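Local coordinates for SAM-dependent methyltransferase (Streptococcus pneumoniae, PDB 3KR9), which probably methylates N1 of adenine 22 in tRNA with S-adenosylmethionine as methyl donor, as a class I Rossmann-like methyltransferase, at residues A10-Q15 / Y150-V155; E32-G37 / E66-R71. All blocks are in the same frame, centred on the assembly; numbering follows the deposited sequence.

Contact 1 (A10-Q15 / Y150-V155); sequences ASFVSQ and YEILVV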
ATOM      1  N   ALA A  10      -3.253  -9.946   0.084  1.00 16.90           N
ATOM      2  CA  ALA A  10      -4.185 -10.930  -0.469  1.00 16.98           C
ATOM      3  C   ALA A  10      -5.432 -11.077   0.359  1.00 16.59           C
ATOM      4  O   ALA A  10      -6.488 -11.443  -0.170  1.00 16.06           O
ATOM      5  CB  ALA A  10      -3.513 -12.315  -0.472  1.00 16.84           C
ATOM      6  N   SER A  11      -5.285 -10.918   1.666  1.00 18.11           N
ATOM      7  CA  SER A  11      -6.417 -11.325   2.531  1.00 18.80           C
ATOM      8  C   SER A  11      -7.530 -10.279   2.459  1.00 19.78           C
ATOM      9  O   SER A  11      -8.686 -10.545   2.884  1.00 21.42           O
ATOM     10  CB  SER A  11      -5.979 -11.499   3.951  1.00 18.69           C
ATOM     11  OG  SER A  11      -5.574 -10.261   4.502  1.00 21.88           O
ATOM     12  N   PHE A  12      -7.192  -9.104   1.919  1.00 18.69           N
ATOM     13  CA  PHE A  12      -8.185  -8.096   1.719  1.00 19.01           C
ATOM     14  C   PHE A  12      -8.815  -8.167   0.353  1.00 18.52           C
ATOM     15  O   PHE A  12      -9.767  -7.439   0.091  1.00 18.42           O
ATOM     16  CB  PHE A  12      -7.643  -6.718   2.012  1.00 17.68           C
ATOM     17  CG  PHE A  12      -7.314  -6.479   3.469  1.00 21.00           C
ATOM     18  CD1 PHE A  12      -8.339  -6.296   4.415  1.00 23.48           C
ATOM     19  CD2 PHE A  12      -5.982  -6.404   3.884  1.00 18.26           C
ATOM     20  CE1 PHE A  12      -8.031  -6.035   5.741  1.00 24.86           C
ATOM     21  CE2 PHE A  12      -5.663  -6.140   5.206  1.00 21.78           C
ATOM     22  CZ  PHE A  12      -6.688  -5.954   6.137  1.00 22.45           C
ATOM     23  N   VAL A  13      -8.378  -9.095  -0.492  1.00 18.39           N
ATOM     24  CA  VAL A  13      -8.957  -9.148  -1.840  1.00 18.80           C
ATOM     25  C   VAL A  13     -10.242  -9.901  -1.847  1.00 19.42           C
ATOM     26  O   VAL A  13     -10.231 -11.122  -1.675  1.00 19.71           O
ATOM     27  CB  VAL A  13      -7.989  -9.754  -2.896  1.00 18.90           C
ATOM     28  CG1 VAL A  13      -8.649  -9.816  -4.302  1.00 16.77           C
ATOM     29  CG2 VAL A  13      -6.718  -8.963  -2.905  1.00 17.09           C
ATOM     30  N   SER A  14     -11.333  -9.166  -2.092  1.00 20.36           N
ATOM     31  CA  SER A  14     -12.677  -9.695  -1.888  1.00 21.82           C
ATOM     32  C   SER A  14     -12.911 -10.887  -2.786  1.00 21.30           C
ATOM     33  O   SER A  14     -12.510 -10.900  -3.984  1.00 21.18           O
ATOM     34  CB  SER A  14     -13.757  -8.603  -2.130  1.00 21.90           C
ATOM     35  OG  SER A  14     -13.438  -7.495  -1.311  1.00 23.32           O
ATOM     36  N   GLN A  15     -13.565 -11.873  -2.182  1.00 20.01           N
ATOM     37  CA  GLN A  15     -13.893 -13.150  -2.808  1.00 20.74           C
ATOM     38  C   GLN A  15     -14.668 -12.855  -4.048  1.00 19.81           C
ATOM     39  O   GLN A  15     -15.575 -12.026  -4.016  1.00 20.88           O
ATOM     40  CB  GLN A  15     -14.765 -14.014  -1.836  1.00 20.69           C
ATOM     41  CG  GLN A  15     -15.292 -15.294  -2.486  1.00 23.00           C
ATOM     42  CD  GLN A  15     -14.187 -16.302  -2.704  1.00 24.74           C
ATOM     43  OE1 GLN A  15     -13.319 -16.450  -1.854  1.00 27.30           O
ATOM     44  NE2 GLN A  15     -14.193 -16.978  -3.857  1.00 24.69           N
ATOM     45  N   TYR A 150       6.142  -2.861   7.215  1.00 19.41           N
ATOM     46  CA  TYR A 150       5.322  -2.518   6.044  1.00 20.11           C
ATOM     47  C   TYR A 150       3.859  -2.275   6.457  1.00 19.39           C
ATOM     48  O   TYR A 150       3.223  -3.160   7.087  1.00 19.24           O
ATOM     49  CB  TYR A 150       5.365  -3.666   5.010  1.00 19.13           C
ATOM     50  CG  TYR A 150       6.769  -3.923   4.513  1.00 23.52           C
ATOM     51  CD1 TYR A 150       7.312  -3.150   3.491  1.00 23.74           C
ATOM     52  CD2 TYR A 150       7.575  -4.902   5.100  1.00 27.76           C
ATOM     53  CE1 TYR A 150       8.603  -3.348   3.045  1.00 29.36           C
ATOM     54  CE2 TYR A 150       8.886  -5.105   4.655  1.00 28.95           C
ATOM     55  CZ  TYR A 150       9.378  -4.335   3.626  1.00 30.38           C
ATOM     56  OH  TYR A 150      10.662  -4.526   3.186  1.00 33.24           O
ATOM     57  N   GLU A 151       3.317  -1.121   6.084  1.00 18.68           N
ATOM     58  CA  GLU A 151       1.877  -0.839   6.340  1.00 19.01           C
ATOM     59  C   GLU A 151       1.079  -1.208   5.091  1.00 19.53           C
ATOM     60  O   GLU A 151       1.613  -1.115   3.969  1.00 21.09           O
ATOM     61  CB  GLU A 151       1.689   0.651   6.658  1.00 18.54           C
ATOM     62  CG  GLU A 151       2.449   1.076   7.921  1.00 19.53           C
ATOM     63  CD  GLU A 151       2.137   2.490   8.314  1.00 21.59           C
ATOM     64  OE1 GLU A 151       1.187   3.033   7.741  1.00 27.44           O
ATOM     65  OE2 GLU A 151       2.839   3.077   9.166  1.00 23.13           O
ATOM     66  N   ILE A 152      -0.149  -1.675   5.299  1.00 20.22           N
ATOM     67  CA  ILE A 152      -1.134  -1.960   4.229  1.00 20.09           C
ATOM     68  C   ILE A 152      -2.414  -1.113   4.518  1.00 20.27           C
ATOM     69  O   ILE A 152      -2.983  -1.200   5.622  1.00 20.69           O
ATOM     70  CB  ILE A 152      -1.527  -3.482   4.222  1.00 20.89           C
ATOM     71  CG1 ILE A 152      -0.298  -4.361   3.890  1.00 20.89           C
ATOM     72  CG2 ILE A 152      -2.733  -3.768   3.279  1.00 20.28           C
ATOM     73  CD1 ILE A 152      -0.517  -5.824   4.226  1.00 23.72           C
ATOM     74  N   LEU A 153      -2.868  -0.310   3.538  1.00 18.74           N
ATOM     75  CA  LEU A 153      -4.039   0.517   3.696  1.00 19.86           C
ATOM     76  C   LEU A 153      -5.124  -0.009   2.779  1.00 19.85           C
ATOM     77  O   LEU A 153      -4.870  -0.232   1.584  1.00 18.56           O
ATOM     78  CB  LEU A 153      -3.748   1.956   3.287  1.00 20.60           C
ATOM     79  CG  LEU A 153      -2.972   2.849   4.239  1.00 25.53           C
ATOM     80  CD1 LEU A 153      -1.742   2.162   4.850  1.00 27.60           C
ATOM     81  CD2 LEU A 153      -2.580   4.144   3.450  1.00 27.75           C
ATOM     82  N   VAL A 154      -6.324  -0.211   3.336  1.00 18.53           N
ATOM     83  CA  VAL A 154      -7.463  -0.665   2.520  1.00 18.43           C
ATOM     84  C   VAL A 154      -8.418   0.523   2.393  1.00 18.16           C
ATOM     85  O   VAL A 154      -8.708   1.175   3.371  1.00 18.64           O
ATOM     86  CB  VAL A 154      -8.245  -1.827   3.173  1.00 18.06           C
ATOM     87  CG1 VAL A 154      -9.285  -2.395   2.153  1.00 18.59           C
ATOM     88  CG2 VAL A 154      -7.298  -2.983   3.700  1.00 21.11           C
ATOM     89  N   VAL A 155      -8.935   0.783   1.200  1.00 18.48           N
ATOM     90  CA  VAL A 155      -9.525   2.064   0.920  1.00 17.62           C
ATOM     91  C   VAL A 155     -10.719   1.813   0.073  1.00 18.10           C
ATOM     92  O   VAL A 155     -10.706   0.910  -0.803  1.00 17.96           O
ATOM     93  CB  VAL A 155      -8.521   2.946   0.087  1.00 19.07           C
ATOM     94  CG1 VAL A 155      -9.179   4.275  -0.305  1.00 17.95           C
ATOM     95  CG2 VAL A 155      -7.200   3.137   0.881  1.00 18.56           C
TER
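I152 meets the ring of F12 with its short branch: CG2 comes to 4.2 Å from F12 CD2, at an oblique angle to the ring. The same isoleucine also lies against L8 and V9 of helix 4-10, the helix that runs into the loop carrying F12. L153, next along, turns to the far side of the sheet, where it packs on L126 and R127 of helix 123-132. The strand is part of the class I Rossmann-like methyltransferase fold, whose seven strands run in the order 3-2-1-4-5-7-6. Strand 148-157 is the antiparallel seventh strand, inserted between strands 114-119 and 135-145, and F12 reaches it from the loop leading into the first strand, 17-22. V154 again faces F12 and makes the tighter contact. Its CG2 stands 3.4 Å from the centroid of the F12 ring and only 9° off the ring normal, a CH-pi contact centred over the face, with F12 CG and V154 CG2 3.5 Å apart. With V154 CG1 anti to the backbone N (chi1 -171°), the other methyl, CG2, is left to meet the ring. F12 sits in a type I turn closed by V13 N to A10 O at 3.0 Å. On the opposite face, S11 OG lies 3.9 Å above the plane of the F12 ring, displaced toward the rim.

Contact 2 (E32-G37 / E66-R71); sequences ELVERG and EKIQVR
Two elements of the alternating beta-alpha half of the Rossmann-like fold meet here: the last turn of helix 28-35, ended by a Schellman motif at G37, and the start of edge strand 68-72. V34 bridges them with both of its methyls. CG1, anti to the backbone N (chi1 171°), meets the aliphatic chain of K67, with V34 CG1 and K67 CD 3.5 Å apart, and K67 CB lies at 4.2 Å from the same V34 CG1. Its other methyl, V34 CG2, is 3.9 Å from I68 CG1 and equally near I68 CD1, the two side chains running antiparallel alongside each other. I68 also packs on P30 and I31 of the same helix and on V59 of helix 49-61. In the Schellman motif G37 N bonds V34 O at 3.1 Å, while on the helix side turned from the strand R36 NH2 and E32 OE2 form a salt bridge at 3.1 Å. No hydrogen bond crosses between the segments. The contact therefore rests on hydrocarbon surfaces: the lysine lends its methylenes to V34 while the ammonium end turns off, keeping its charge out of the apolar junction.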
ATOM      1  N   GLU A  32      -1.557 -17.007  -7.597  1.00 18.52           N
ATOM      2  CA  GLU A  32      -1.975 -17.561  -6.363  1.00 19.46           C
ATOM      3  C   GLU A  32      -3.487 -17.414  -6.083  1.00 19.72           C
ATOM      4  O   GLU A  32      -4.132 -18.381  -5.651  1.00 18.73           O
ATOM      5  CB  GLU A  32      -1.216 -16.857  -5.240  1.00 20.22           C
ATOM      6  CG  GLU A  32      -1.751 -17.277  -3.878  1.00 21.41           C
ATOM      7  CD  GLU A  32      -1.461 -18.770  -3.546  1.00 29.41           C
ATOM      8  OE1 GLU A  32      -0.554 -19.374  -4.162  1.00 23.78           O
ATOM      9  OE2 GLU A  32      -2.134 -19.290  -2.628  1.00 31.88           O
ATOM     10  N   LEU A  33      -4.010 -16.184  -6.225  1.00 17.44           N
ATOM     11  CA  LEU A  33      -5.403 -15.878  -5.990  1.00 17.47           C
ATOM     12  C   LEU A  33      -6.347 -16.642  -6.913  1.00 18.50           C
ATOM     13  O   LEU A  33      -7.453 -17.067  -6.471  1.00 18.12           O
ATOM     14  CB  LEU A  33      -5.680 -14.342  -6.054  1.00 17.59           C
ATOM     15  CG  LEU A  33      -5.112 -13.579  -4.818  1.00 20.48           C
ATOM     16  CD1 LEU A  33      -5.105 -12.064  -4.958  1.00 22.58           C
ATOM     17  CD2 LEU A  33      -5.853 -13.944  -3.539  1.00 24.43           C
ATOM     18  N   VAL A  34      -5.950 -16.851  -8.175  1.00 18.41           N
ATOM     19  CA  VAL A  34      -6.846 -17.558  -9.079  1.00 19.11           C
ATOM     20  C   VAL A  34      -6.755 -19.038  -8.738  1.00 21.15           C
ATOM     21  O   VAL A  34      -7.753 -19.746  -8.723  1.00 21.44           O
ATOM     22  CB  VAL A  34      -6.513 -17.411 -10.535  1.00 19.94           C
ATOM     23  CG1 VAL A  34      -7.373 -18.367 -11.384  1.00 19.54           C
ATOM     24  CG2 VAL A  34      -6.686 -15.906 -11.040  1.00 20.11           C
ATOM     25  N   GLU A  35      -5.551 -19.491  -8.430  1.00 21.67           N
ATOM     26  CA  GLU A  35      -5.378 -20.919  -8.197  1.00 22.79           C
ATOM     27  C   GLU A  35      -6.205 -21.355  -6.975  1.00 24.45           C
ATOM     28  O   GLU A  35      -6.772 -22.457  -6.986  1.00 24.31           O
ATOM     29  CB  GLU A  35      -3.893 -21.313  -8.110  1.00 22.45           C
ATOM     30  CG  GLU A  35      -3.211 -21.207  -9.473  1.00 18.32           C
ATOM     31  CD  GLU A  35      -1.810 -21.766  -9.488  1.00 19.24           C
ATOM     32  OE1 GLU A  35      -1.139 -21.768  -8.448  1.00 21.31           O
ATOM     33  OE2 GLU A  35      -1.404 -22.218 -10.554  1.00 16.72           O
ATOM     34  N   ARG A  36      -6.311 -20.503  -5.951  1.00 24.03           N
ATOM     35  CA  ARG A  36      -7.073 -20.913  -4.757  1.00 24.93           C
ATOM     36  C   ARG A  36      -8.564 -20.603  -4.801  1.00 22.65           C
ATOM     37  O   ARG A  36      -9.270 -20.872  -3.860  1.00 23.87           O
ATOM     38  CB  ARG A  36      -6.439 -20.421  -3.440  1.00 26.05           C
ATOM     39  CG  ARG A  36      -6.344 -18.952  -3.291  1.00 26.75           C
ATOM     40  CD  ARG A  36      -5.129 -18.631  -2.396  1.00 29.93           C
ATOM     41  NE  ARG A  36      -5.373 -17.378  -1.708  1.00 28.96           N
ATOM     42  CZ  ARG A  36      -4.543 -16.760  -0.868  1.00 29.07           C
ATOM     43  NH1 ARG A  36      -4.960 -15.624  -0.320  1.00 23.41           N
ATOM     44  NH2 ARG A  36      -3.323 -17.253  -0.585  1.00 26.86           N
ATOM     45  N   GLY A  37      -9.035 -20.094  -5.915  1.00 23.14           N
ATOM     46  CA  GLY A  37     -10.465 -19.935  -6.171  1.00 22.35           C
ATOM     47  C   GLY A  37     -10.941 -18.660  -5.528  1.00 22.50           C
ATOM     48  O   GLY A  37     -12.149 -18.468  -5.320  1.00 23.73           O
ATOM     49  N   GLU A  66      -6.217 -17.807 -19.803  1.00 24.66           N
ATOM     50  CA  GLU A  66      -7.651 -17.451 -19.944  1.00 26.51           C
ATOM     51  C   GLU A  66      -8.171 -16.636 -18.750  1.00 25.11           C
ATOM     52  O   GLU A  66      -9.265 -16.100 -18.807  1.00 23.55           O
ATOM     53  CB  GLU A  66      -8.528 -18.710 -20.095  1.00 27.12           C
ATOM     54  CG  GLU A  66      -8.206 -19.486 -21.369  1.00 33.21           C
ATOM     55  CD  GLU A  66      -8.463 -18.654 -22.584  1.00 39.29           C
ATOM     56  OE1 GLU A  66      -9.259 -17.698 -22.471  1.00 44.90           O
ATOM     57  OE2 GLU A  66      -7.888 -18.937 -23.653  1.00 43.57           O
ATOM     58  N   LYS A  67      -7.393 -16.572 -17.666  1.00 23.85           N
ATOM     59  CA  LYS A  67      -7.880 -15.937 -16.438  1.00 23.61           C
ATOM     60  C   LYS A  67      -7.019 -14.766 -15.974  1.00 22.29           C
ATOM     61  O   LYS A  67      -7.461 -13.952 -15.161  1.00 21.75           O
ATOM     62  CB  LYS A  67      -7.970 -16.964 -15.291  1.00 23.03           C
ATOM     63  CG  LYS A  67      -8.894 -18.169 -15.584  1.00 27.52           C
ATOM     64  CD  LYS A  67      -9.343 -18.798 -14.272  1.00 31.62           C
ATOM     65  CE  LYS A  67     -10.490 -19.763 -14.465  1.00 34.68           C
ATOM     66  NZ  LYS A  67     -11.214 -19.371 -15.688  1.00 35.70           N
ATOM     67  N   ILE A  68      -5.790 -14.692 -16.464  1.00 20.49           N
ATOM     68  CA  ILE A  68      -4.917 -13.565 -16.140  1.00 20.11           C
ATOM     69  C   ILE A  68      -4.293 -12.964 -17.388  1.00 19.90           C
ATOM     70  O   ILE A  68      -3.509 -13.638 -18.104  1.00 19.20           O
ATOM     71  CB  ILE A  68      -3.815 -13.992 -15.142  1.00 21.16           C
ATOM     72  CG1 ILE A  68      -4.443 -14.674 -13.924  1.00 19.11           C
ATOM     73  CG2 ILE A  68      -2.859 -12.818 -14.755  1.00 21.54           C
ATOM     74  CD1 ILE A  68      -3.375 -15.272 -12.971  1.00 19.30           C
ATOM     75  N   GLN A  69      -4.658 -11.698 -17.652  1.00 18.15           N
ATOM     76  CA  GLN A  69      -4.026 -10.906 -18.716  1.00 18.19           C
ATOM     77  C   GLN A  69      -2.870 -10.157 -18.146  1.00 19.15           C
ATOM     78  O   GLN A  69      -2.936  -9.651 -16.986  1.00 20.77           O
ATOM     79  CB  GLN A  69      -5.010  -9.903 -19.335  1.00 18.13           C
ATOM     80  CG  GLN A  69      -6.175 -10.563 -20.076  1.00 20.59           C
ATOM     81  CD  GLN A  69      -7.259  -9.550 -20.353  1.00 23.70           C
ATOM     82  OE1 GLN A  69      -7.172  -8.769 -21.322  1.00 24.56           O
ATOM     83  NE2 GLN A  69      -8.228  -9.486 -19.464  1.00 21.32           N
ATOM     84  N   VAL A  70      -1.809 -10.054 -18.955  1.00 19.10           N
ATOM     85  CA  VAL A  70      -0.611  -9.309 -18.584  1.00 19.29           C
ATOM     86  C   VAL A  70      -0.477  -8.172 -19.605  1.00 20.46           C
ATOM     87  O   VAL A  70      -0.539  -8.406 -20.824  1.00 20.56           O
ATOM     88  CB  VAL A  70       0.680 -10.160 -18.606  1.00 19.02           C
ATOM     89  CG1 VAL A  70       1.882  -9.333 -18.003  1.00 16.97           C
ATOM     90  CG2 VAL A  70       0.464 -11.479 -17.853  1.00 19.24           C
ATOM     91  N   ARG A  71      -0.373  -6.950 -19.105  1.00 19.02           N
ATOM     92  CA  ARG A  71      -0.365  -5.798 -19.984  1.00 20.24           C
ATOM     93  C   ARG A  71       0.826  -4.921 -19.673  1.00 20.40           C
ATOM     94  O   ARG A  71       1.186  -4.738 -18.472  1.00 19.84           O
ATOM     95  CB  ARG A  71      -1.674  -5.020 -19.811  1.00 20.83           C
ATOM     96  CG  ARG A  71      -2.899  -5.778 -20.264  1.00 21.12           C
ATOM     97  CD  ARG A  71      -4.166  -5.001 -19.932  1.00 21.27           C
ATOM     98  NE  ARG A  71      -5.355  -5.654 -20.482  1.00 20.96           N
ATOM     99  CZ  ARG A  71      -6.595  -5.249 -20.215  1.00 23.24           C
ATOM    100  NH1 ARG A  71      -6.774  -4.179 -19.448  1.00 20.78           N
ATOM    101  NH2 ARG A  71      -7.651  -5.871 -20.735  1.00 23.30           N
TER

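In the fold
Both segments of contact 2 fall between those of contact 1 in sequence, and each contact includes a strand of the one seven-stranded sheet; their centres are about 17 Å apart. The two meet directly where the segment 10-15 passes the end of helix 28-35. There Q15 NE2 and G37 O, 2.9 Å apart, probably form a hydrogen bond, and V13 CG2 packs on L33 CD1 at 4.1 Å. A10 CB also lies 3.6 Å from R36 NH1. In class I methyltransferases the methyl donor binds at the carboxyl ends of the parallel strands. Segment 10-15 and the V34-K67 contact adjoin the starts of strands 17-22 and 68-72, probably at the opposite end of these strands from that site.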